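Halogenase (Chondromyces crocatus, PDB 3E1T) is an FAD-dependent halogenase that probably installs the chlorine of the myxobacterial natural product chondrochloren. Local coordinates at residues Gly141-Gly146 and Ala161-Asp166. Numbering follows the deposited sequence.
Sequences GERAVG and ARFIVD
Arg143 reaches Arg162 through a side chain extended from CG to NE, with CG anti to the backbone N (chi1 -167°), and Ile164 turns CG1 beside its own backbone N (chi1 -45°), toward Ala144 CB. The two segments meet where the chain passes from one sheet to another in a Rossmann-type FAD-binding domain: strand 143-150 pairs with strand 156-161 in a small mixed sheet, the chain turns a corner at Arg162, and strand 163-166 enters the parallel sheet beside strand 10-13. Strands 143-146 and 163-166 consequently run nearly perpendicular, at 92°. Before the corner, sheet pairing persists as the bond from Ala161 N to Val145 O, 3.1 Å long; Val145 and Gly146 themselves form a classic beta bulge opposite Leu138. At the corner itself the contact is polar, and one step past it, at Ile164, it is apolar. At the corner Arg143 NH2 donates to Arg162 O at 2.9 Å, the oxygen lying somewhat out of the guanidinium plane, while NE adds a weak second bond to the same oxygen. A water at the edge of the Arg143 guanidinium accepts from Arg143 NE and lies within hydrogen-bonding distance of Ala144 O and Arg162 O. The two arginines bring like charges close, NH2 of Arg143 lying 4.0 Å from NE of Arg162, and Glu340 forms salt bridges with both, probably offsetting their repulsion. An alanine in place of Arg143 would probably leave the carbonyl at the corner without its guanidinium donor and Glu340 with one cationic partner fewer. On the apolar side, Ile164 sets CG1 3.9 Å from Ala144 CB, with Val137 and Ile11 packing around its side chain, and its CD1 methyl ends 3.7 Å from Gly146 CA.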
loop_
_atom_site.group_PDB
_atom_site.type_symbol
_atom_site.label_atom_id
_atom_site.label_comp_id
_atom_site.label_asym_id
_atom_site.label_seq_id
_atom_site.Cartn_x
_atom_site.Cartn_y
_atom_site.Cartn_z
ATOM N N GLY A 141 5.734 1.514 -32.811
ATOM C CA GLY A 141 4.417 1.072 -33.261
ATOM C C GLY A 141 3.330 1.354 -32.244
ATOM O O GLY A 141 2.349 0.607 -32.153
ATOM N N GLU A 142 3.517 2.439 -31.487
ATOM C CA GLU A 142 2.612 2.869 -30.414
ATOM C C GLU A 142 2.539 1.839 -29.293
ATOM O O GLU A 142 1.543 1.773 -28.571
ATOM C CB GLU A 142 1.204 3.141 -30.954
ATOM C CG GLU A 142 1.120 4.156 -32.087
ATOM C CD GLU A 142 -0.261 4.181 -32.719
ATOM O OE1 GLU A 142 -1.234 3.806 -32.026
ATOM O OE2 GLU A 142 -0.373 4.564 -33.906
ATOM N N ARG A 143 3.588 1.028 -29.166
ATOM C CA ARG A 143 3.656 -0.027 -28.161
ATOM C C ARG A 143 4.948 0.123 -27.363
ATOM O O ARG A 143 5.974 0.539 -27.916
ATOM C CB ARG A 143 3.606 -1.404 -28.837
ATOM C CG ARG A 143 3.352 -2.560 -27.874
ATOM C CD ARG A 143 3.580 -3.943 -28.497
ATOM N NE ARG A 143 3.503 -4.999 -27.483
ATOM C CZ ARG A 143 2.365 -5.506 -27.001
ATOM N NH1 ARG A 143 1.191 -5.073 -27.445
ATOM N NH2 ARG A 143 2.401 -6.460 -26.076
ATOM N N ALA A 144 4.902 -0.186 -26.066
ATOM C CA ALA A 144 6.137 -0.260 -25.273
ATOM C C ALA A 144 6.908 -1.470 -25.775
ATOM O O ALA A 144 6.333 -2.548 -25.905
ATOM C CB ALA A 144 5.833 -0.394 -23.791
ATOM N N VAL A 145 8.192 -1.288 -26.090
ATOM C CA VAL A 145 8.967 -2.372 -26.723
ATOM C C VAL A 145 10.274 -2.684 -26.021
ATOM O O VAL A 145 10.904 -3.702 -26.299
ATOM C CB VAL A 145 9.226 -2.146 -28.256
ATOM C CG1 VAL A 145 7.987 -2.497 -29.081
ATOM C CG2 VAL A 145 9.698 -0.744 -28.545
ATOM N N GLY A 146 10.682 -1.804 -25.117
ATOM C CA GLY A 146 11.896 -2.031 -24.355
ATOM C C GLY A 146 12.162 -0.951 -23.344
ATOM O O GLY A 146 11.295 -0.121 -23.069
ATOM N N ALA A 161 11.279 -6.459 -24.983
ATOM C CA ALA A 161 10.334 -7.482 -24.546
ATOM C C ALA A 161 8.955 -7.194 -25.094
ATOM O O ALA A 161 8.681 -6.078 -25.530
ATOM C CB ALA A 161 10.288 -7.555 -23.018
ATOM N N ARG A 162 8.085 -8.197 -25.072
ATOM C CA ARG A 162 6.695 -8.000 -25.472
ATOM C C ARG A 162 5.906 -7.142 -24.447
ATOM O O ARG A 162 4.976 -6.415 -24.821
ATOM C CB ARG A 162 6.009 -9.353 -25.709
ATOM C CG ARG A 162 4.626 -9.242 -26.356
ATOM C CD ARG A 162 3.934 -10.587 -26.490
ATOM N NE ARG A 162 2.485 -10.437 -26.639
ATOM C CZ ARG A 162 1.628 -11.439 -26.836
ATOM N NH1 ARG A 162 2.055 -12.694 -26.932
ATOM N NH2 ARG A 162 0.329 -11.187 -26.945
ATOM N N PHE A 163 6.288 -7.233 -23.173
ATOM C CA PHE A 163 5.612 -6.516 -22.088
ATOM C C PHE A 163 6.609 -5.828 -21.184
ATOM O O PHE A 163 7.612 -6.421 -20.805
ATOM C CB PHE A 163 4.785 -7.469 -21.238
ATOM C CG PHE A 163 3.725 -8.194 -21.991
ATOM C CD1 PHE A 163 2.557 -7.556 -22.358
ATOM C CD2 PHE A 163 3.890 -9.534 -22.313
ATOM C CE1 PHE A 163 1.563 -8.244 -23.052
ATOM C CE2 PHE A 163 2.903 -10.226 -22.997
ATOM C CZ PHE A 163 1.737 -9.581 -23.368
ATOM N N ILE A 164 6.325 -4.572 -20.846
ATOM C CA ILE A 164 7.134 -3.797 -19.902
ATOM C C ILE A 164 6.212 -3.400 -18.746
ATOM O O ILE A 164 5.126 -2.881 -18.989
ATOM C CB ILE A 164 7.707 -2.496 -20.537
ATOM C CG1 ILE A 164 8.303 -2.754 -21.934
ATOM C CG2 ILE A 164 8.734 -1.824 -19.593
ATOM C CD1 ILE A 164 9.541 -3.626 -21.952
ATOM N N VAL A 165 6.628 -3.669 -17.508
ATOM C CA VAL A 165 5.822 -3.298 -16.336
ATOM C C VAL A 165 6.585 -2.415 -15.345
ATOM O O VAL A 165 7.674 -2.769 -14.910
ATOM C CB VAL A 165 5.253 -4.529 -15.601
ATOM C CG1 VAL A 165 4.490 -4.089 -14.339
ATOM C CG2 VAL A 165 4.325 -5.342 -16.538
ATOM N N ASP A 166 5.997 -1.265 -15.014
ATOM C CA ASP A 166 6.524 -0.364 -13.995
ATOM C C ASP A 166 6.053 -0.831 -12.620
ATOM O O ASP A 166 4.861 -0.760 -12.293
ATOM C CB ASP A 166 6.067 1.071 -14.274
ATOM C CG ASP A 166 6.688 2.094 -13.333
ATOM O OD1 ASP A 166 7.642 1.782 -12.574
ATOM O OD2 ASP A 166 6.217 3.240 -13.361
HETATM O O HOH W 1 6.296 -4.868 -26.978
#